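Local coordinates for tail spike protein (Acinetobacter phage vB_AbaP_AS12, PDB 6EU4) that probably binds and degrades capsular polysaccharide of the Acinetobacter baumannii host, acting as a trimeric tailspike of the phage, at residues Asn267-Phe273 with Asn289-Thr295; Lys234-Ala238 with Ala263-Asn267; Leu314-Ser320 with Phe337-Ser343. All blocks are in the same frame, centred on the assembly; numbering follows the deposited sequence. Where two conformers were deposited one is given.

Contact 1 of 3, residues Asn267-Phe273 with Asn289-Thr295; sequences NNTTQTF and NKMQGCT
Met291, present as selenomethionine, fills the tight part of this pairing between parallel strands. Its SE atom lies 3.5 Å from Asn268 CB, and bends at chi2 (-77°) and chi3 (-96°) carry CE to the rim of the Phe273 ring, 3.7 Å from CE1 and in the ring plane. Cys294 SG approaches the same edge, 3.8 Å from Phe273 CE1, in a sulfur-aromatic contact. An unbranched, flexible methionine chain suits this buried, largely apolar patch because it can bend to reach the ring edge. Asn268 spends both ends of its amide: ND2 donates to Lys290 O from above the carbonyl plane, and OD1 accepts Ala238 N. Phe273 N gives a hydrogen bond of 2.8 Å to Thr295 O.

Between the two ends the strands part enough for water 1 to bridge Gln271 N and Gln292 O. Gln271 folds back, NE2 donating almost straight to Thr269 O while OE1 accepts Trp243 NE1. At the looser, partly exposed margin, Lys290 CB comes 3.9 Å from Asn267 CA before the chain leads away.

Strand 241-250 pairs with the far edge of 268-274, Trp243 stacks on Phe273, and Thr295 OG1 hydrogen-bonds Ser298 of the second subunit.

Contact 2 of 3, residues Lys234-Ala238 with Ala263-Asn267; sequences KSVDA and AWTPN
The backbones of Asp237 and Asn267 draw together to a CA-CA distance of 5.0 Å, where Asp237 CA sends a CA-H...O contact of 3.1 Å to Asn267 O. The segments belong to successive coils of a parallel beta-helix, but the second is an irregular loop leading into strand 268-274, so side chains do most of the joining.

Trp264 carries the polar link. Its NE1 donates to Asp237 OD2 over 3.0 Å, with an N-H...O angle of 167°. The oxygen lies close to the indole plane, at the ring edge, and is met on its anti side; the carboxylate is turned 68° from the ring. With CG anti to the backbone N (chi1 -177°), Asp237 reaches across to the loop, and Tyr187 OH makes a second hydrogen bond to OD2, fixing the acceptor. Aspartate suits the place because its short chain brings an anion to the one polar atom of a largely buried indole. Val236 adds an apolar touch: CG1 of this beta-branched residue meets the indole obliquely, 3.8 Å from Trp264 CD1. Beyond, Leu215 and Met169 pack against the indole. Pro266, with its rigid ring, holds CB 4.0 Å from Val236 O.

The other carboxylate oxygen, Asp237 OD1, lies 3.0 Å from Asn267 O, two acceptors in proximity. Beside them water 2 spans the segments, donating to Asp237 OD1 at 3.2 Å and to Asn267 OD1 at 2.8 Å.

Contact 3 of 3, residues Leu314-Ser320 with Phe337-Ser343; sequences LFKIVYS and FLYAEGS
The edge of Phe315 meets the face of Phe337 in a T-shaped pair, with centroids 5.5 Å apart and planes at 76°. These are neighbouring rungs of a parallel beta-helix: strands 315-318 and 338-341 run nearly parallel, their axes 4.8 Å apart, joined by a regular ladder of backbone hydrogen bonds such as Ile317 N to Tyr339 O. On the face of Phe315 and Ile317, Ile317 CD1 lies 3.6 Å from Leu338 CD1, the two chains crossing at about a right angle; apolar side chains pack here, aromatic Phe315, branched Ile317 and Leu338 and small Ala340.

On the opposite face longer side chains line up. The methylene CG of Lys316 runs alongside the Tyr339 ring, and Tyr339 OH donates to Glu341 OE1 at 2.7 Å, from above the carboxylate plane. Glu341, extended with chi1 177°, also takes a hydrogen bond from water 3 at OE2.

Where the strands end, Tyr319 and Gly342 both have positive phi. Glycine suits its place, since the Tyr319 ring lies close against it, CD1 being 3.9 Å from Gly342 CA. Two serines fasten the turn: Ser343 OG accepts Ser320 N at 3.0 Å, while Ser320 OG donates to Val318 O over 2.8 Å.

Further out, Phe373 and Phe350 meet the ring of Phe337, and Trp286 meets that of Phe315, extending the aromatic cluster inside the coil; at the turn, Ser320 OG accepts Met291 N.

Overall arrangement
Followed from the N terminus, the chain first closes contact 2, in which 263-267 returns to 234-238 after 24 intervening residues. Contact 1 opens on the last residue of that contact, Asn267, and closes after a loop of 15 residues; contact 3 follows with a loop of 16. The three are in series, none enclosing or crossing another, as expected of successive coils in a solenoid. Contacts 1 and 2 also meet through Thr269 N and Ala238 O, and contacts 1 and 3 through Lys290 N and Val318 O, strands 284-304 and 311-318 being neighbours. Contacts 2 and 3 do not touch, their centres about 17 Å apart, and are joined through contact 1.

Contact 1 of 3, residues Asn267-Phe273 with Asn289-Thr295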
loop_
_atom_site.group_PDB
_atom_site.type_symbol
_atom_site.label_atom_id
_atom_site.label_comp_id
_atom_site.label_asym_id
_atom_site.label_seq_id
_atom_site.Cartn_x
_atom_site.Cartn_y
_atom_site.Cartn_z
ATOM N N ASN A 267 11.672 -1.311 -21.447
ATOM C CA ASN A 267 12.009 -1.643 -20.070
ATOM C C ASN A 267 11.720 -0.421 -19.224
ATOM O O ASN A 267 11.997 0.695 -19.656
ATOM C CB ASN A 267 13.482 -2.039 -19.926
ATOM C CG ASN A 267 13.800 -2.584 -18.551
ATOM O OD1 ASN A 267 14.558 -1.988 -17.779
ATOM N ND2 ASN A 267 13.195 -3.705 -18.222
ATOM N N ASN A 268 11.190 -0.630 -18.014
ATOM C CA ASN A 268 10.840 0.485 -17.145
ATOM C C ASN A 268 11.058 0.073 -15.697
ATOM O O ASN A 268 10.921 -1.102 -15.352
ATOM C CB ASN A 268 9.383 0.919 -17.273
ATOM C CG ASN A 268 8.981 1.261 -18.687
ATOM O OD1 ASN A 268 9.162 2.388 -19.135
ATOM N ND2 ASN A 268 8.438 0.283 -19.400
ATOM N N THR A 269 11.401 1.041 -14.848
ATOM C CA THR A 269 11.385 0.774 -13.419
ATOM C C THR A 269 10.821 1.969 -12.671
ATOM O O THR A 269 10.833 3.102 -13.146
ATOM C CB THR A 269 12.766 0.469 -12.803
ATOM O OG1 THR A 269 13.501 1.690 -12.720
ATOM C CG2 THR A 269 13.540 -0.581 -13.594
ATOM N N THR A 270 10.344 1.678 -11.470
ATOM C CA THR A 270 10.112 2.673 -10.415
ATOM C C THR A 270 9.404 3.926 -10.952
ATOM O O THR A 270 9.850 5.069 -10.779
ATOM C CB THR A 270 11.427 3.012 -9.687
ATOM O OG1 THR A 270 12.455 3.422 -10.602
ATOM C CG2 THR A 270 11.906 1.810 -8.881
ATOM N N GLN A 271 8.229 3.697 -11.554
ATOM C CA GLN A 271 7.292 4.768 -11.901
ATOM C C GLN A 271 6.205 4.829 -10.835
ATOM O O GLN A 271 5.575 3.811 -10.531
ATOM C CB GLN A 271 6.644 4.546 -13.272
ATOM C CG GLN A 271 7.632 4.411 -14.416
ATOM C CD GLN A 271 8.404 5.692 -14.674
ATOM O OE1 GLN A 271 7.843 6.700 -15.116
ATOM N NE2 GLN A 271 9.704 5.659 -14.409
ATOM N N THR A 272 6.012 6.005 -10.246
ATOM C CA THR A 272 4.941 6.224 -9.283
ATOM C C THR A 272 3.927 7.186 -9.882
ATOM O O THR A 272 4.305 8.217 -10.448
ATOM C CB THR A 272 5.462 6.816 -7.963
ATOM O OG1 THR A 272 6.438 5.949 -7.373
ATOM C CG2 THR A 272 4.315 6.945 -6.940
ATOM N N PHE A 273 2.642 6.863 -9.707
ATOM C CA PHE A 273 1.528 7.702 -10.142
ATOM C C PHE A 273 0.647 7.971 -8.939
ATOM O O PHE A 273 0.117 7.029 -8.342
ATOM C CB PHE A 273 0.707 7.022 -11.238
ATOM C CG PHE A 273 1.516 6.651 -12.451
ATOM C CD1 PHE A 273 2.169 5.436 -12.514
ATOM C CD2 PHE A 273 1.620 7.513 -13.533
ATOM C CE1 PHE A 273 2.928 5.096 -13.629
ATOM C CE2 PHE A 273 2.391 7.170 -14.641
ATOM C CZ PHE A 273 3.025 5.969 -14.685
ATOM N N ASN A 289 3.790 -2.005 -20.483
ATOM C CA ASN A 289 4.653 -3.089 -20.915
ATOM C C ASN A 289 6.003 -2.951 -20.223
ATOM O O ASN A 289 6.601 -1.870 -20.236
ATOM C CB ASN A 289 4.806 -3.058 -22.440
ATOM C CG ASN A 289 5.722 -4.145 -22.950
ATOM O OD1 ASN A 289 5.613 -5.317 -22.552
ATOM N ND2 ASN A 289 6.649 -3.765 -23.832
ATOM N N LYS A 290 6.457 -4.031 -19.592
ATOM C CA LYS A 290 7.737 -4.063 -18.879
ATOM C C LYS A 290 7.815 -2.958 -17.830
ATOM O O LYS A 290 8.850 -2.314 -17.646
ATOM C CB LYS A 290 8.909 -3.984 -19.855
ATOM C CG LYS A 290 9.017 -5.185 -20.800
ATOM C CD LYS A 290 9.547 -6.444 -20.101
ATOM C CE LYS A 290 9.818 -7.584 -21.104
ATOM N NZ LYS A 290 10.551 -8.735 -20.482
HETATM N N MSE A 291 6.725 -2.786 -17.092
HETATM C CA MSE A 291 6.651 -1.789 -16.052
HETATM C C MSE A 291 6.943 -2.427 -14.696
HETATM O O MSE A 291 6.036 -2.949 -14.030
HETATM C CB MSE A 291 5.266 -1.114 -16.070
HETATM C CG MSE A 291 5.195 0.010 -17.125
HETATM SE SE MSE A 291 6.098 1.659 -16.518
HETATM C CE MSE A 291 4.597 2.637 -15.839
ATOM N N GLN A 292 8.206 -2.367 -14.280
ATOM C CA GLN A 292 8.638 -2.974 -13.031
ATOM C C GLN A 292 8.581 -1.954 -11.896
ATOM O O GLN A 292 8.918 -0.780 -12.085
ATOM C CB GLN A 292 10.064 -3.517 -13.157
ATOM C CG GLN A 292 10.400 -4.165 -14.505
ATOM C CD GLN A 292 9.429 -5.262 -14.872
ATOM O OE1 GLN A 292 8.630 -5.698 -14.048
ATOM N NE2 GLN A 292 9.495 -5.718 -16.116
ATOM N N GLY A 293 8.201 -2.417 -10.702
ATOM C CA GLY A 293 8.224 -1.517 -9.543
ATOM C C GLY A 293 7.317 -0.306 -9.653
ATOM O O GLY A 293 7.697 0.790 -9.210
ATOM N N CYS A 294 6.111 -0.490 -10.183
ATOM C CA CYS A 294 5.170 0.592 -10.444
ATOM C C CYS A 294 4.078 0.648 -9.384
ATOM O O CYS A 294 3.437 -0.367 -9.091
ATOM C CB CYS A 294 4.535 0.391 -11.816
ATOM S SG CYS A 294 3.241 1.566 -12.212
ATOM N N THR A 295 3.858 1.833 -8.819
ATOM C CA THR A 295 2.803 2.036 -7.838
ATOM C C THR A 295 1.864 3.116 -8.343
ATOM O O THR A 295 2.316 4.204 -8.745
ATOM C CB THR A 295 3.355 2.440 -6.458
ATOM O OG1 THR A 295 4.347 1.503 -5.992
ATOM C CG2 THR A 295 2.227 2.478 -5.426
HETATM O O HOH W 1 7.585 1.269 -13.260
#

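Contact 2 of 3, residues Lys234-Ala238 with Ala263-Asn267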
loop_
_atom_site.group_PDB
_atom_site.type_symbol
_atom_site.label_atom_id
_atom_site.label_comp_id
_atom_site.label_asym_id
_atom_site.label_seq_id
_atom_site.Cartn_x
_atom_site.Cartn_y
_atom_site.Cartn_z
ATOM N N LYS A 234 3.184 8.913 -23.866
ATOM C CA LYS A 234 3.708 7.741 -24.557
ATOM C C LYS A 234 5.215 7.632 -24.357
ATOM O O LYS A 234 5.952 8.552 -24.713
ATOM C CB LYS A 234 3.372 7.844 -26.035
ATOM C CG LYS A 234 3.707 6.625 -26.832
ATOM C CD LYS A 234 3.163 6.769 -28.245
ATOM C CE LYS A 234 3.178 5.452 -28.977
ATOM N NZ LYS A 234 2.584 5.600 -30.360
ATOM N N SER A 235 5.668 6.490 -23.838
ATOM C CA SER A 235 7.062 6.290 -23.474
ATOM C C SER A 235 7.463 4.855 -23.799
ATOM O O SER A 235 6.616 3.961 -23.909
ATOM C CB SER A 235 7.264 6.608 -21.982
ATOM O OG SER A 235 8.610 6.459 -21.560
ATOM N N VAL A 236 8.774 4.648 -23.939
ATOM C CA VAL A 236 9.370 3.340 -24.225
ATOM C C VAL A 236 10.138 2.795 -23.023
ATOM O O VAL A 236 10.028 1.612 -22.679
ATOM C CB VAL A 236 10.301 3.425 -25.455
ATOM C CG1 VAL A 236 11.036 2.125 -25.664
ATOM C CG2 VAL A 236 9.536 3.809 -26.723
ATOM N N ASP A 237 10.982 3.632 -22.419
ATOM C CA ASP A 237 11.891 3.232 -21.348
ATOM C C ASP A 237 11.940 4.428 -20.406
ATOM O O ASP A 237 12.559 5.449 -20.727
ATOM C CB ASP A 237 13.273 2.873 -21.895
ATOM C CG ASP A 237 14.250 2.379 -20.819
ATOM O OD1 ASP A 237 14.130 2.735 -19.634
ATOM O OD2 ASP A 237 15.194 1.644 -21.193
ATOM N N ALA A 238 11.250 4.302 -19.277
ATOM C CA ALA A 238 11.185 5.308 -18.230
ATOM C C ALA A 238 11.633 4.660 -16.932
ATOM O O ALA A 238 11.196 3.549 -16.604
ATOM C CB ALA A 238 9.753 5.858 -18.092
ATOM N N ALA A 263 13.063 0.871 -32.161
ATOM C CA ALA A 263 14.164 -0.082 -32.092
ATOM C C ALA A 263 14.636 -0.338 -30.665
ATOM O O ALA A 263 15.374 -1.300 -30.427
ATOM C CB ALA A 263 15.347 0.431 -32.921
ATOM N N TRP A 264 14.253 0.508 -29.720
ATOM C CA TRP A 264 14.710 0.370 -28.340
ATOM C C TRP A 264 13.904 -0.705 -27.626
ATOM O O TRP A 264 12.674 -0.731 -27.717
ATOM C CB TRP A 264 14.543 1.702 -27.626
ATOM C CG TRP A 264 15.212 1.861 -26.321
ATOM C CD1 TRP A 264 14.762 1.430 -25.097
ATOM C CD2 TRP A 264 16.439 2.554 -26.077
ATOM N NE1 TRP A 264 15.641 1.812 -24.118
ATOM C CE2 TRP A 264 16.679 2.501 -24.690
ATOM C CE3 TRP A 264 17.356 3.218 -26.900
ATOM C CZ2 TRP A 264 17.800 3.077 -24.108
ATOM C CZ3 TRP A 264 18.471 3.789 -26.323
ATOM C CH2 TRP A 264 18.684 3.716 -24.934
ATOM N N THR A 265 14.590 -1.578 -26.907
ATOM C CA THR A 265 13.896 -2.616 -26.149
ATOM C C THR A 265 13.131 -2.031 -24.963
ATOM O O THR A 265 13.758 -1.438 -24.067
ATOM C CB THR A 265 14.907 -3.642 -25.664
ATOM O OG1 THR A 265 15.488 -4.293 -26.812
ATOM C CG2 THR A 265 14.251 -4.663 -24.760
ATOM N N PRO A 266 11.810 -2.218 -24.879
ATOM C CA PRO A 266 11.059 -1.690 -23.732
ATOM C C PRO A 266 11.556 -2.224 -22.403
ATOM O O PRO A 266 11.802 -3.420 -22.230
ATOM C CB PRO A 266 9.623 -2.153 -23.999
ATOM C CG PRO A 266 9.549 -2.270 -25.464
ATOM C CD PRO A 266 10.902 -2.773 -25.897
ATOM N N ASN A 267 11.672 -1.311 -21.447
ATOM C CA ASN A 267 12.009 -1.643 -20.070
ATOM C C ASN A 267 11.720 -0.421 -19.224
ATOM O O ASN A 267 11.997 0.695 -19.656
ATOM C CB ASN A 267 13.482 -2.039 -19.926
ATOM C CG ASN A 267 13.800 -2.584 -18.551
ATOM O OD1 ASN A 267 14.558 -1.988 -17.779
ATOM N ND2 ASN A 267 13.195 -3.705 -18.222
HETATM O O HOH W 2 14.927 0.762 -17.293
#

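Contact 3 of 3, residues Leu314-Ser320 with Phe337-Ser343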
loop_
_atom_site.group_PDB
_atom_site.type_symbol
_atom_site.label_atom_id
_atom_site.label_comp_id
_atom_site.label_asym_id
_atom_site.label_seq_id
_atom_site.Cartn_x
_atom_site.Cartn_y
_atom_site.Cartn_z
ATOM N N LEU A 314 -9.496 -1.719 -19.648
ATOM C CA LEU A 314 -9.118 -0.534 -18.884
ATOM C C LEU A 314 -7.614 -0.517 -18.661
ATOM O O LEU A 314 -6.941 0.488 -18.940
ATOM C CB LEU A 314 -9.857 -0.491 -17.541
ATOM C CG LEU A 314 -9.467 0.637 -16.584
ATOM C CD1 LEU A 314 -9.561 2.003 -17.240
ATOM C CD2 LEU A 314 -10.359 0.599 -15.345
ATOM N N PHE A 315 -7.082 -1.627 -18.145
ATOM C CA PHE A 315 -5.654 -1.841 -17.920
ATOM C C PHE A 315 -5.162 -3.015 -18.747
ATOM O O PHE A 315 -5.659 -4.143 -18.603
ATOM C CB PHE A 315 -5.362 -2.157 -16.448
ATOM C CG PHE A 315 -5.979 -1.200 -15.459
ATOM C CD1 PHE A 315 -5.417 0.052 -15.240
ATOM C CD2 PHE A 315 -7.064 -1.586 -14.671
ATOM C CE1 PHE A 315 -5.970 0.917 -14.309
ATOM C CE2 PHE A 315 -7.629 -0.720 -13.751
ATOM C CZ PHE A 315 -7.077 0.529 -13.560
ATOM N N LYS A 316 -4.156 -2.768 -19.562
ATOM C CA LYS A 316 -3.400 -3.812 -20.236
ATOM C C LYS A 316 -2.012 -3.800 -19.604
ATOM O O LYS A 316 -1.288 -2.802 -19.712
ATOM C CB LYS A 316 -3.326 -3.574 -21.736
ATOM C CG LYS A 316 -2.449 -4.603 -22.437
ATOM C CD LYS A 316 -2.379 -4.368 -23.948
ATOM C CE LYS A 316 -1.545 -5.403 -24.624
ATOM N NZ LYS A 316 -1.516 -5.165 -26.115
ATOM N N ILE A 317 -1.658 -4.891 -18.920
ATOM C CA ILE A 317 -0.436 -4.945 -18.108
ATOM C C ILE A 317 0.337 -6.194 -18.496
ATOM O O ILE A 317 -0.083 -7.321 -18.194
ATOM C CB ILE A 317 -0.749 -4.909 -16.606
ATOM C CG1 ILE A 317 -1.613 -3.673 -16.311
ATOM C CG2 ILE A 317 0.547 -4.869 -15.808
ATOM C CD1 ILE A 317 -1.895 -3.409 -14.841
ATOM N N VAL A 318 1.469 -5.993 -19.160
ATOM C CA VAL A 318 2.247 -7.060 -19.764
ATOM C C VAL A 318 3.662 -7.028 -19.191
ATOM O O VAL A 318 4.317 -5.978 -19.191
ATOM C CB VAL A 318 2.250 -6.924 -21.298
ATOM C CG1 VAL A 318 3.143 -7.951 -21.929
ATOM C CG2 VAL A 318 0.807 -7.052 -21.827
ATOM N N TYR A 319 4.123 -8.179 -18.714
ATOM C CA TYR A 319 5.460 -8.355 -18.128
ATOM C C TYR A 319 5.834 -7.205 -17.184
ATOM O O TYR A 319 6.934 -6.646 -17.237
ATOM C CB TYR A 319 6.505 -8.533 -19.222
ATOM C CG TYR A 319 6.288 -9.806 -20.012
ATOM C CD1 TYR A 319 6.293 -11.046 -19.388
ATOM C CD2 TYR A 319 6.107 -9.765 -21.386
ATOM C CE1 TYR A 319 6.083 -12.218 -20.113
ATOM C CE2 TYR A 319 5.912 -10.922 -22.116
ATOM C CZ TYR A 319 5.891 -12.144 -21.471
ATOM O OH TYR A 319 5.702 -13.305 -22.201
ATOM N N SER A 320 4.933 -6.923 -16.240
ATOM C CA SER A 320 5.045 -5.799 -15.327
ATOM C C SER A 320 4.745 -6.268 -13.914
ATOM O O SER A 320 4.180 -7.344 -13.711
ATOM C CB SER A 320 4.063 -4.675 -15.693
ATOM O OG SER A 320 4.265 -4.226 -17.020
ATOM N N PHE A 337 -11.539 -5.749 -17.732
ATOM C CA PHE A 337 -11.131 -4.734 -16.771
ATOM C C PHE A 337 -9.611 -4.704 -16.693
ATOM O O PHE A 337 -8.994 -3.662 -16.915
ATOM C CB PHE A 337 -11.768 -5.025 -15.411
ATOM C CG PHE A 337 -11.343 -4.106 -14.291
ATOM C CD1 PHE A 337 -12.058 -2.949 -14.010
ATOM C CD2 PHE A 337 -10.284 -4.456 -13.468
ATOM C CE1 PHE A 337 -11.693 -2.133 -12.961
ATOM C CE2 PHE A 337 -9.892 -3.652 -12.426
ATOM C CZ PHE A 337 -10.608 -2.487 -12.153
ATOM N N LEU A 338 -9.003 -5.863 -16.450
ATOM C CA LEU A 338 -7.563 -6.029 -16.413
ATOM C C LEU A 338 -7.210 -7.180 -17.333
ATOM O O LEU A 338 -7.737 -8.291 -17.177
ATOM C CB LEU A 338 -7.066 -6.322 -15.005
ATOM C CG LEU A 338 -5.593 -6.772 -14.912
ATOM C CD1 LEU A 338 -4.648 -5.687 -15.397
ATOM C CD2 LEU A 338 -5.289 -7.168 -13.463
ATOM N N TYR A 339 -6.352 -6.903 -18.300
ATOM C CA TYR A 339 -5.626 -7.931 -19.027
ATOM C C TYR A 339 -4.216 -7.995 -18.444
ATOM O O TYR A 339 -3.474 -7.015 -18.517
ATOM C CB TYR A 339 -5.576 -7.618 -20.522
ATOM C CG TYR A 339 -4.767 -8.629 -21.284
ATOM C CD1 TYR A 339 -5.350 -9.796 -21.737
ATOM C CD2 TYR A 339 -3.410 -8.429 -21.532
ATOM C CE1 TYR A 339 -4.607 -10.754 -22.438
ATOM C CE2 TYR A 339 -2.664 -9.370 -22.232
ATOM C CZ TYR A 339 -3.268 -10.534 -22.666
ATOM O OH TYR A 339 -2.540 -11.489 -23.349
ATOM N N ALA A 340 -3.850 -9.143 -17.875
ATOM C CA ALA A 340 -2.548 -9.337 -17.238
ATOM C C ALA A 340 -1.876 -10.530 -17.893
ATOM O O ALA A 340 -2.420 -11.643 -17.873
ATOM C CB ALA A 340 -2.677 -9.574 -15.734
ATOM N N GLU A 341 -0.690 -10.296 -18.454
ATOM C CA GLU A 341 0.092 -11.314 -19.140
ATOM C C GLU A 341 1.509 -11.241 -18.582
ATOM O O GLU A 341 2.169 -10.207 -18.702
ATOM C CB GLU A 341 0.083 -11.087 -20.660
ATOM C CG GLU A 341 0.942 -12.073 -21.427
ATOM C CD GLU A 341 0.962 -11.830 -22.922
ATOM O OE1 GLU A 341 0.131 -11.045 -23.440
ATOM O OE2 GLU A 341 1.845 -12.427 -23.575
ATOM N N GLY A 342 1.949 -12.309 -17.933
ATOM C CA GLY A 342 3.250 -12.301 -17.288
ATOM C C GLY A 342 3.444 -11.210 -16.256
ATOM O O GLY A 342 4.577 -10.748 -16.065
ATOM N N SER A 343 2.381 -10.825 -15.535
ATOM C CA SER A 343 2.440 -9.668 -14.655
ATOM C C SER A 343 1.945 -10.004 -13.264
ATOM O O SER A 343 1.087 -10.868 -13.087
ATOM C CB SER A 343 1.598 -8.513 -15.209
ATOM O OG SER A 343 2.173 -8.023 -16.393
HETATM O O HOH W 3 2.872 -14.716 -22.889
#